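PDB 2VEC: pirin-like protein YhaK from Escherichia coli, which is a cytoplasmic, redox-sensitive bicupin of the pirin family that has no quercetin 2,3-dioxygenase activity. Local coordinates for residues G59-R64 with L178-W183; R80-V85 with L116-G121; M138-D143 with L250-P255. All blocks are in the same frame, centred on the assembly; numbering follows the deposited sequence.

Interaction 1: G59-R64 with L178-W183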
loop_
_atom_site.group_PDB
_atom_site.type_symbol
_atom_site.label_atom_id
_atom_site.label_comp_id
_atom_site.label_asym_id
_atom_site.label_seq_id
_atom_site.Cartn_x
_atom_site.Cartn_y
_atom_site.Cartn_z
ATOM N N GLY A 59 -21.857 -2.804 1.495
ATOM C CA GLY A 59 -21.353 -1.786 0.577
ATOM C C GLY A 59 -19.910 -1.358 0.794
ATOM O O GLY A 59 -19.441 -0.372 0.218
ATOM N N TYR A 60 -19.200 -2.074 1.633
ATOM C CA TYR A 60 -17.832 -1.710 1.941
ATOM C C TYR A 60 -16.821 -2.170 0.882
ATOM O O TYR A 60 -17.063 -3.157 0.161
ATOM C CB TYR A 60 -17.461 -2.312 3.304
ATOM C CG TYR A 60 -18.219 -1.643 4.436
ATOM C CD1 TYR A 60 -17.713 -0.500 5.075
ATOM C CD2 TYR A 60 -19.446 -2.141 4.854
ATOM C CE1 TYR A 60 -18.438 0.116 6.128
ATOM C CE2 TYR A 60 -20.155 -1.540 5.882
ATOM C CZ TYR A 60 -19.648 -0.414 6.509
ATOM O OH TYR A 60 -20.363 0.184 7.513
ATOM N N ALA A 61 -15.667 -1.500 0.883
ATOM C CA ALA A 61 -14.574 -1.718 -0.091
ATOM C C ALA A 61 -13.658 -2.877 0.229
ATOM O O ALA A 61 -13.458 -3.247 1.435
ATOM C CB ALA A 61 -13.704 -0.435 -0.198
ATOM N N SER A 62 -13.057 -3.417 -0.839
ATOM C CA SER A 62 -11.988 -4.416 -0.763
ATOM C C SER A 62 -10.683 -3.882 -1.368
ATOM O O SER A 62 -10.709 -2.942 -2.181
ATOM C CB SER A 62 -12.395 -5.718 -1.478
ATOM O OG SER A 62 -13.468 -6.365 -0.763
ATOM N N LEU A 63 -9.570 -4.445 -0.922
ATOM C CA LEU A 63 -8.262 -4.330 -1.595
ATOM C C LEU A 63 -8.325 -5.092 -2.918
ATOM O O LEU A 63 -8.513 -6.313 -2.893
ATOM C CB LEU A 63 -7.192 -4.926 -0.705
ATOM C CG LEU A 63 -5.786 -4.958 -1.299
ATOM C CD1 LEU A 63 -5.244 -3.522 -1.494
ATOM C CD2 LEU A 63 -4.839 -5.811 -0.446
ATOM N N ARG A 64 -8.241 -4.388 -4.047
ATOM C CA ARG A 64 -8.415 -5.037 -5.376
ATOM C C ARG A 64 -7.113 -5.374 -6.113
ATOM O O ARG A 64 -7.035 -6.330 -6.877
ATOM C CB ARG A 64 -9.331 -4.186 -6.259
ATOM C CG ARG A 64 -10.718 -3.917 -5.617
ATOM C CD ARG A 64 -11.442 -5.260 -5.210
ATOM N NE ARG A 64 -11.570 -6.218 -6.317
ATOM C CZ ARG A 64 -12.510 -6.153 -7.258
ATOM N NH1 ARG A 64 -13.413 -5.159 -7.231
ATOM N NH2 ARG A 64 -12.582 -7.092 -8.192
ATOM N N LEU A 178 -8.957 8.666 3.412
ATOM C CA LEU A 178 -9.596 7.750 2.456
ATOM C C LEU A 178 -11.111 7.901 2.452
ATOM O O LEU A 178 -11.718 8.255 3.471
ATOM C CB LEU A 178 -9.245 6.310 2.829
ATOM C CG LEU A 178 -7.754 5.941 2.812
ATOM C CD1 LEU A 178 -7.635 4.467 3.336
ATOM C CD2 LEU A 178 -7.176 6.060 1.431
ATOM N N ARG A 179 -11.742 7.618 1.317
ATOM C CA ARG A 179 -13.199 7.541 1.293
ATOM C C ARG A 179 -13.683 6.081 1.402
ATOM O O ARG A 179 -14.847 5.793 1.112
ATOM C CB ARG A 179 -13.764 8.235 0.050
ATOM C CG ARG A 179 -13.210 7.749 -1.262
ATOM C CD ARG A 179 -13.912 8.453 -2.379
ATOM N NE ARG A 179 -13.255 8.190 -3.650
ATOM C CZ ARG A 179 -13.557 8.798 -4.791
ATOM N NH1 ARG A 179 -14.554 9.715 -4.855
ATOM N NH2 ARG A 179 -12.863 8.463 -5.879
ATOM N N GLN A 180 -12.776 5.198 1.823
ATOM C CA GLN A 180 -13.088 3.825 2.273
ATOM C C GLN A 180 -12.876 3.746 3.777
ATOM O O GLN A 180 -12.106 4.541 4.333
ATOM C CB GLN A 180 -12.150 2.782 1.645
ATOM C CG GLN A 180 -12.233 2.711 0.127
ATOM C CD GLN A 180 -11.429 3.842 -0.580
ATOM O OE1 GLN A 180 -10.517 4.426 -0.012
ATOM N NE2 GLN A 180 -11.801 4.141 -1.817
ATOM N N GLN A 181 -13.527 2.766 4.421
ATOM C CA GLN A 181 -13.346 2.508 5.866
ATOM C C GLN A 181 -12.140 1.599 6.084
ATOM O O GLN A 181 -12.262 0.439 6.502
ATOM C CB GLN A 181 -14.603 1.866 6.471
ATOM C CG GLN A 181 -15.745 2.805 6.662
ATOM C CD GLN A 181 -15.379 4.046 7.457
ATOM O OE1 GLN A 181 -15.501 5.157 6.949
ATOM N NE2 GLN A 181 -14.903 3.861 8.712
ATOM N N VAL A 182 -10.964 2.116 5.736
ATOM C CA VAL A 182 -9.753 1.324 5.684
ATOM C C VAL A 182 -8.676 2.066 6.491
ATOM O O VAL A 182 -8.649 3.308 6.486
ATOM C CB VAL A 182 -9.267 1.154 4.185
ATOM C CG1 VAL A 182 -7.815 0.674 4.078
ATOM C CG2 VAL A 182 -10.212 0.213 3.472
ATOM N N TRP A 183 -7.864 1.328 7.249
ATOM C CA TRP A 183 -6.739 1.978 7.963
ATOM C C TRP A 183 -5.488 1.310 7.455
ATOM O O TRP A 183 -5.397 0.080 7.462
ATOM C CB TRP A 183 -6.824 1.833 9.493
ATOM C CG TRP A 183 -7.872 2.720 10.160
ATOM C CD1 TRP A 183 -7.640 3.858 10.894
ATOM C CD2 TRP A 183 -9.284 2.506 10.201
ATOM N NE1 TRP A 183 -8.821 4.369 11.377
ATOM C CE2 TRP A 183 -9.847 3.544 10.981
ATOM C CE3 TRP A 183 -10.129 1.517 9.693
ATOM C CZ2 TRP A 183 -11.218 3.656 11.216
ATOM C CZ3 TRP A 183 -11.517 1.625 9.933
ATOM C CH2 TRP A 183 -12.044 2.688 10.693
#
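At the interface between the two cupin domains of this bicupin, Tyr-60 and Ala-61 of the N-terminal half meet Gln-181 and Gln-180 of the C-terminal half. Residues 59-64 lead into strand 63-71. Residues 178-183 form the turn that leads into strand 183-189. The closer of the two contacts is aliphatic. The methyl CB of Ala-61 points at the opposite segment and lies 3.5 Å from CG of Gln-180. CB of Gln-180 is next, 4.0 Å from the same Ala-61 CB. The Gln-180 chain bends at its second torsion (chi2 80°). Its amide therefore turns off, and only the methylene part lies against Ala-61. NE2 of Gln-180 donates outside the two segments, to the backbone O of Asp-143 and to OD2 of Asp-86.

The second contact is at the edge of the Tyr-60 ring. CG of Gln-181 lies in the ring plane, 3.8 Å from CE1 of Tyr-60. CB of Gln-181 is 4.1 Å from CD1 of Tyr-60. The Gln-181 amide turns from the tyrosine, its plane 77° from that of the ring. Gln-181 is the centre of an inverse gamma turn, in which a weak bond runs from Val-182 N to Gln-180 O. The Tyr-60 side chain also touches Pro-255.

No hydrogen bond joins the two segments directly. They meet through carbon alone: the Ala-61 methyl, the Tyr-60 ring edge and the methylenes of both glutamines. Polar ties between the halves come from beside this contact: the Gln-180 amide reaches Asp-143, and Arg-179 forms a salt bridge with Asp-86.

Interaction 2: R80-V85 with L116-G121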
loop_
_atom_site.group_PDB
_atom_site.type_symbol
_atom_site.label_atom_id
_atom_site.label_comp_id
_atom_site.label_asym_id
_atom_site.label_seq_id
_atom_site.Cartn_x
_atom_site.Cartn_y
_atom_site.Cartn_z
ATOM N N ARG A 80 -4.435 5.758 -18.747
ATOM C CA ARG A 80 -5.462 4.740 -18.566
ATOM C C ARG A 80 -6.571 5.230 -17.638
ATOM O O ARG A 80 -6.356 6.089 -16.769
ATOM C CB ARG A 80 -4.860 3.433 -18.016
ATOM C CG ARG A 80 -4.272 3.532 -16.590
ATOM C CD ARG A 80 -4.197 2.172 -15.888
ATOM N NE ARG A 80 -5.532 1.583 -15.771
ATOM C CZ ARG A 80 -5.776 0.296 -15.567
ATOM N NH1 ARG A 80 -4.768 -0.550 -15.435
ATOM N NH2 ARG A 80 -7.039 -0.141 -15.504
ATOM N N THR A 81 -7.760 4.685 -17.844
ATOM C CA THR A 81 -8.858 4.915 -16.930
ATOM C C THR A 81 -8.788 3.826 -15.861
ATOM O O THR A 81 -8.067 2.838 -16.020
ATOM C CB THR A 81 -10.233 4.894 -17.645
ATOM O OG1 THR A 81 -10.505 3.574 -18.134
ATOM C CG2 THR A 81 -10.279 5.912 -18.809
ATOM N N TYR A 82 -9.498 4.031 -14.760
ATOM C CA TYR A 82 -9.517 3.064 -13.676
ATOM C C TYR A 82 -10.968 2.648 -13.399
ATOM O O TYR A 82 -11.889 3.453 -13.578
ATOM C CB TYR A 82 -8.892 3.669 -12.418
ATOM C CG TYR A 82 -7.390 3.808 -12.475
ATOM C CD1 TYR A 82 -6.569 2.684 -12.445
ATOM C CD2 TYR A 82 -6.786 5.061 -12.539
ATOM C CE1 TYR A 82 -5.200 2.793 -12.495
ATOM C CE2 TYR A 82 -5.388 5.188 -12.583
ATOM C CZ TYR A 82 -4.609 4.046 -12.559
ATOM O OH TYR A 82 -3.235 4.146 -12.599
ATOM N N PRO A 83 -11.179 1.388 -12.975
ATOM C CA PRO A 83 -12.528 0.866 -12.732
ATOM C C PRO A 83 -13.096 1.091 -11.312
ATOM O O PRO A 83 -13.133 0.125 -10.530
ATOM C CB PRO A 83 -12.325 -0.638 -12.945
ATOM C CG PRO A 83 -10.939 -0.890 -12.434
ATOM C CD PRO A 83 -10.142 0.355 -12.759
ATOM N N LYS A 84 -13.543 2.298 -10.970
ATOM C CA LYS A 84 -14.174 2.582 -9.636
ATOM C C LYS A 84 -13.273 2.161 -8.461
ATOM O O LYS A 84 -13.688 1.456 -7.549
ATOM C CB LYS A 84 -15.583 1.976 -9.479
ATOM C CG LYS A 84 -16.666 2.694 -10.301
ATOM C CD LYS A 84 -18.080 2.131 -10.103
ATOM C CE LYS A 84 -19.036 2.816 -11.103
ATOM N NZ LYS A 84 -20.453 2.323 -11.111
ATOM N N VAL A 85 -12.033 2.620 -8.521
ATOM C CA VAL A 85 -11.050 2.349 -7.484
ATOM C C VAL A 85 -10.228 3.615 -7.268
ATOM O O VAL A 85 -10.075 4.419 -8.192
ATOM C CB VAL A 85 -10.064 1.207 -7.861
ATOM C CG1 VAL A 85 -10.782 -0.164 -7.866
ATOM C CG2 VAL A 85 -9.343 1.495 -9.221
ATOM N N LEU A 116 -4.569 9.003 -5.140
ATOM C CA LEU A 116 -5.389 9.604 -6.206
ATOM C C LEU A 116 -6.797 9.085 -6.050
ATOM O O LEU A 116 -7.012 7.876 -6.151
ATOM C CB LEU A 116 -4.814 9.210 -7.581
ATOM C CG LEU A 116 -3.345 9.583 -7.793
ATOM C CD1 LEU A 116 -2.830 8.967 -9.098
ATOM C CD2 LEU A 116 -3.238 11.115 -7.842
ATOM N N SER A 117 -7.739 9.992 -5.796
ATOM C CA SER A 117 -9.160 9.627 -5.627
ATOM C C SER A 117 -9.717 9.845 -7.000
ATOM O O SER A 117 -9.922 10.992 -7.405
ATOM C CB SER A 117 -9.833 10.512 -4.584
ATOM O OG SER A 117 -9.273 10.183 -3.313
ATOM N N THR A 118 -9.839 8.757 -7.761
ATOM C CA THR A 118 -10.003 8.884 -9.210
ATOM C C THR A 118 -11.452 9.174 -9.567
ATOM O O THR A 118 -12.371 8.932 -8.761
ATOM C CB THR A 118 -9.511 7.637 -9.980
ATOM O OG1 THR A 118 -10.365 6.536 -9.683
ATOM C CG2 THR A 118 -8.069 7.275 -9.590
ATOM N N GLN A 119 -11.643 9.678 -10.779
ATOM C CA GLN A 119 -12.948 10.124 -11.235
ATOM C C GLN A 119 -13.305 9.399 -12.519
ATOM O O GLN A 119 -12.453 9.212 -13.376
ATOM C CB GLN A 119 -12.954 11.628 -11.524
ATOM C CG GLN A 119 -12.321 12.545 -10.495
ATOM C CD GLN A 119 -12.260 14.003 -11.009
ATOM O OE1 GLN A 119 -11.227 14.465 -11.524
ATOM N NE2 GLN A 119 -13.393 14.719 -10.910
ATOM N N PRO A 120 -14.576 8.989 -12.654
ATOM C CA PRO A 120 -15.126 8.329 -13.844
ATOM C C PRO A 120 -14.699 8.931 -15.176
ATOM O O PRO A 120 -14.897 10.124 -15.410
ATOM C CB PRO A 120 -16.633 8.514 -13.657
ATOM C CG PRO A 120 -16.812 8.440 -12.186
ATOM C CD PRO A 120 -15.589 9.099 -11.585
ATOM N N GLY A 121 -14.109 8.105 -16.040
ATOM C CA GLY A 121 -13.766 8.535 -17.403
ATOM C C GLY A 121 -12.543 9.438 -17.505
ATOM O O GLY A 121 -12.245 9.960 -18.575
HETATM O O HOH W 1 -12.084 5.894 -11.832
HETATM O O HOH W 2 -11.115 6.565 -14.377
#
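Thr-118 and Tyr-82 set their side chains across each other at about a right angle. CG2 of Thr-118 approaches the tyrosine ring obliquely, 3.9 Å from CD2 of Tyr-82. The other branch of the threonine does the polar work. OG1 sits between the backbone N and the carbonyl carbon (chi1 67°), which leaves the methyl to the ring and the hydroxyl to Val-85. OG1 of Thr-118 donates to the backbone O of Val-85 at 2.6 Å, with a C=O...donor angle of 161°. Water 1 donates to OG1 of Thr-118 at 2.8 Å. That water also donates to Tyr-82 O, so it bridges the two segments beside the direct bond. Water 2 accepts from Tyr-82 N at 3.0 Å and lies near Gln-119 O.

At the outer end the contact is looser. CG2 of Thr-81 is 4.4 Å from the carbonyl C of Gly-121. NE and NH2 of Arg-80 both donate to Thr-81 O, at 2.8 Å and 3.2 Å. Both bonds lie in the guanidinium plane.

The two segments are loops of the Pirin region. Residues 80-85 link strands 76-80 and 85-93, while residues 116-121 link strands 112-116 and 124-128. Each loop thus passes from one sheet of the N-terminal cupin to the other. The Tyr-82 ring packs edge-to-face with Trp-141 of strand 135-143, and Thr-118 also touches Ile-87 of strand 85-93.

Interaction 3: M138-D143 with L250-P255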
loop_
_atom_site.group_PDB
_atom_site.type_symbol
_atom_site.label_atom_id
_atom_site.label_comp_id
_atom_site.label_asym_id
_atom_site.label_seq_id
_atom_site.Cartn_x
_atom_site.Cartn_y
_atom_site.Cartn_z
ATOM N N MET A 138 5.150 0.899 -5.101
ATOM C CA MET A 138 4.131 -0.091 -4.759
ATOM C C MET A 138 2.809 0.649 -4.902
ATOM O O MET A 138 2.749 1.868 -4.702
ATOM C CB MET A 138 4.353 -0.584 -3.350
ATOM C CG MET A 138 3.221 -1.462 -2.812
ATOM S SD MET A 138 3.750 -2.412 -1.373
ATOM C CE MET A 138 4.908 -3.597 -2.096
ATOM N N GLN A 139 1.784 -0.062 -5.339
ATOM C CA GLN A 139 0.501 0.581 -5.677
ATOM C C GLN A 139 -0.573 -0.307 -5.158
ATOM O O GLN A 139 -0.489 -1.537 -5.337
ATOM C CB GLN A 139 0.404 0.760 -7.202
ATOM C CG GLN A 139 -0.939 1.323 -7.657
ATOM C CD GLN A 139 -0.989 1.570 -9.132
ATOM O OE1 GLN A 139 -1.471 0.732 -9.882
ATOM N NE2 GLN A 139 -0.477 2.715 -9.569
ATOM N N LEU A 140 -1.558 0.289 -4.472
ATOM C CA LEU A 140 -2.737 -0.405 -3.984
ATOM C C LEU A 140 -3.949 0.164 -4.730
ATOM O O LEU A 140 -3.973 1.377 -4.991
ATOM C CB LEU A 140 -2.916 -0.080 -2.477
ATOM C CG LEU A 140 -2.093 -0.782 -1.387
ATOM C CD1 LEU A 140 -0.587 -0.731 -1.606
ATOM C CD2 LEU A 140 -2.445 -0.152 -0.025
ATOM N N TRP A 141 -4.931 -0.668 -5.096
ATOM C CA TRP A 141 -6.236 -0.164 -5.561
ATOM C C TRP A 141 -7.291 -0.573 -4.528
ATOM O O TRP A 141 -7.344 -1.764 -4.162
ATOM C CB TRP A 141 -6.676 -0.798 -6.896
ATOM C CG TRP A 141 -5.796 -0.599 -8.111
ATOM C CD1 TRP A 141 -4.504 -0.092 -8.169
ATOM C CD2 TRP A 141 -6.129 -0.985 -9.429
ATOM N NE1 TRP A 141 -4.045 -0.131 -9.464
ATOM C CE2 TRP A 141 -5.031 -0.665 -10.260
ATOM C CE3 TRP A 141 -7.276 -1.565 -10.010
ATOM C CZ2 TRP A 141 -5.040 -0.928 -11.632
ATOM C CZ3 TRP A 141 -7.273 -1.812 -11.394
ATOM C CH2 TRP A 141 -6.183 -1.489 -12.176
ATOM N N LEU A 142 -8.126 0.386 -4.080
ATOM C CA LEU A 142 -9.262 0.093 -3.162
ATOM C C LEU A 142 -10.532 0.441 -3.908
ATOM O O LEU A 142 -10.562 1.484 -4.593
ATOM C CB LEU A 142 -9.200 1.003 -1.923
ATOM C CG LEU A 142 -7.922 0.790 -1.080
ATOM C CD1 LEU A 142 -7.828 1.870 0.060
ATOM C CD2 LEU A 142 -7.998 -0.584 -0.466
ATOM N N ASP A 143 -11.578 -0.375 -3.784
ATOM C CA ASP A 143 -12.884 -0.018 -4.361
ATOM C C ASP A 143 -13.284 1.338 -3.839
ATOM O O ASP A 143 -13.053 1.641 -2.651
ATOM C CB ASP A 143 -14.009 -0.977 -3.937
ATOM C CG ASP A 143 -13.789 -2.416 -4.417
ATOM O OD1 ASP A 143 -13.676 -2.617 -5.645
ATOM O OD2 ASP A 143 -13.737 -3.321 -3.544
ATOM N N LEU A 250 3.409 -3.485 5.154
ATOM C CA LEU A 250 2.151 -2.767 5.306
ATOM C C LEU A 250 1.203 -3.670 6.068
ATOM O O LEU A 250 1.262 -4.908 5.921
ATOM C CB LEU A 250 1.502 -2.536 3.931
ATOM C CG LEU A 250 2.236 -1.633 2.940
ATOM C CD1 LEU A 250 1.462 -1.533 1.603
ATOM C CD2 LEU A 250 2.522 -0.227 3.506
ATOM N N LEU A 251 0.330 -3.062 6.871
ATOM C CA LEU A 251 -0.792 -3.798 7.423
ATOM C C LEU A 251 -1.999 -2.972 7.030
ATOM O O LEU A 251 -2.058 -1.744 7.311
ATOM C CB LEU A 251 -0.731 -3.929 8.949
ATOM C CG LEU A 251 -1.863 -4.802 9.565
ATOM C CD1 LEU A 251 -1.410 -5.484 10.860
ATOM C CD2 LEU A 251 -3.089 -3.900 9.872
ATOM N N ILE A 252 -2.933 -3.631 6.345
ATOM C CA ILE A 252 -4.156 -2.943 5.892
ATOM C C ILE A 252 -5.336 -3.482 6.661
ATOM O O ILE A 252 -5.568 -4.693 6.670
ATOM C CB ILE A 252 -4.419 -3.147 4.392
ATOM C CG1 ILE A 252 -3.093 -3.189 3.618
ATOM C CG2 ILE A 252 -5.437 -2.079 3.900
ATOM C CD1 ILE A 252 -3.202 -3.315 2.031
ATOM N N ASP A 253 -6.090 -2.587 7.302
ATOM C CA ASP A 253 -7.219 -2.967 8.144
ATOM C C ASP A 253 -8.454 -2.717 7.279
ATOM O O ASP A 253 -8.721 -1.573 6.876
ATOM C CB ASP A 253 -7.134 -2.024 9.370
ATOM C CG ASP A 253 -8.333 -2.050 10.275
ATOM O OD1 ASP A 253 -9.424 -2.569 9.929
ATOM O OD2 ASP A 253 -8.192 -1.463 11.403
ATOM N N LEU A 254 -9.164 -3.797 6.926
ATOM C CA LEU A 254 -10.174 -3.787 5.893
ATOM C C LEU A 254 -11.561 -4.048 6.473
ATOM O O LEU A 254 -11.708 -4.819 7.440
ATOM C CB LEU A 254 -9.840 -4.899 4.838
ATOM C CG LEU A 254 -8.553 -4.558 4.039
ATOM C CD1 LEU A 254 -7.892 -5.893 3.597
ATOM C CD2 LEU A 254 -8.842 -3.645 2.852
ATOM N N PRO A 255 -12.585 -3.369 5.930
ATOM C CA PRO A 255 -13.923 -3.279 6.541
ATOM C C PRO A 255 -14.860 -4.473 6.337
ATOM O O PRO A 255 -15.928 -4.560 6.998
ATOM C CB PRO A 255 -14.518 -2.023 5.877
ATOM C CG PRO A 255 -13.854 -1.975 4.532
ATOM C CD PRO A 255 -12.455 -2.518 4.720
#
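Leu-140 reaches across to Leu-250 and Ile-252 with its two methyl groups. Its CB points toward the opposite strand. Beyond it, CG lies anti to the carbonyl carbon (chi1 -79°), and there the side chain forks. CD1 of Leu-140 goes to CD1 of Leu-250, 3.9 Å away. CD2 of Leu-140 goes to CD1 of Ile-252 at 3.8 Å. Both meetings are tip to tip, so one leucine touches two residues that alternate along the facing strand. The Leu-140 side chain also packs on Leu-66 of strand 63-71 and on Leu-184 of strand 183-189.

The strands belong to different sheets. Strand 135-143 lies in a six-stranded sheet of the N-terminal cupin, and strand 247-254 lies in a sheet of the C-terminal cupin. The two sheets face each other in the middle of the bicupin. Segments 138-143 and 250-254 run nearly parallel, 6° apart in direction, with their axes 11.5 Å apart at closest. At that spacing the backbones share no hydrogen bond, and the contact is made by apolar side chains.

Met-138 brings in its thioether. CG is anti to the backbone N (chi1 171°), which carries SD of Met-138 to within 3.9 Å of CD1 of Leu-250. The two side chains lie alongside, pointing opposite ways. CD1 of Leu-250 therefore meets both Met-138 and Leu-140.

On the other face of strand 135-143, NE1 of Trp-141 donates to OE1 of Gln-139 at 2.7 Å. The acceptor lies in the indole plane, while the donor stands above the amide plane.

Overall arrangement
Interactions 1 and 3 both join the two cupin halves, and their centres are 8 Å apart. Backbone bonds connect them, from Arg-64 N to Trp-141 O and from Asp-253 N to Trp-183 O. In sequence their segments alternate. Interaction 2 lies within the N-terminal half, with its centre 15 Å from that of interaction 1 and 16 Å from that of interaction 3. It touches interaction 1 through Arg-179 NH2 and Thr-118 O, which probably form a hydrogen bond. It touches interaction 3 where Val-85 and Tyr-82 pack on Trp-141. Cys-145, seen as S-hydroxycysteine, comes two residues after strand 135-143.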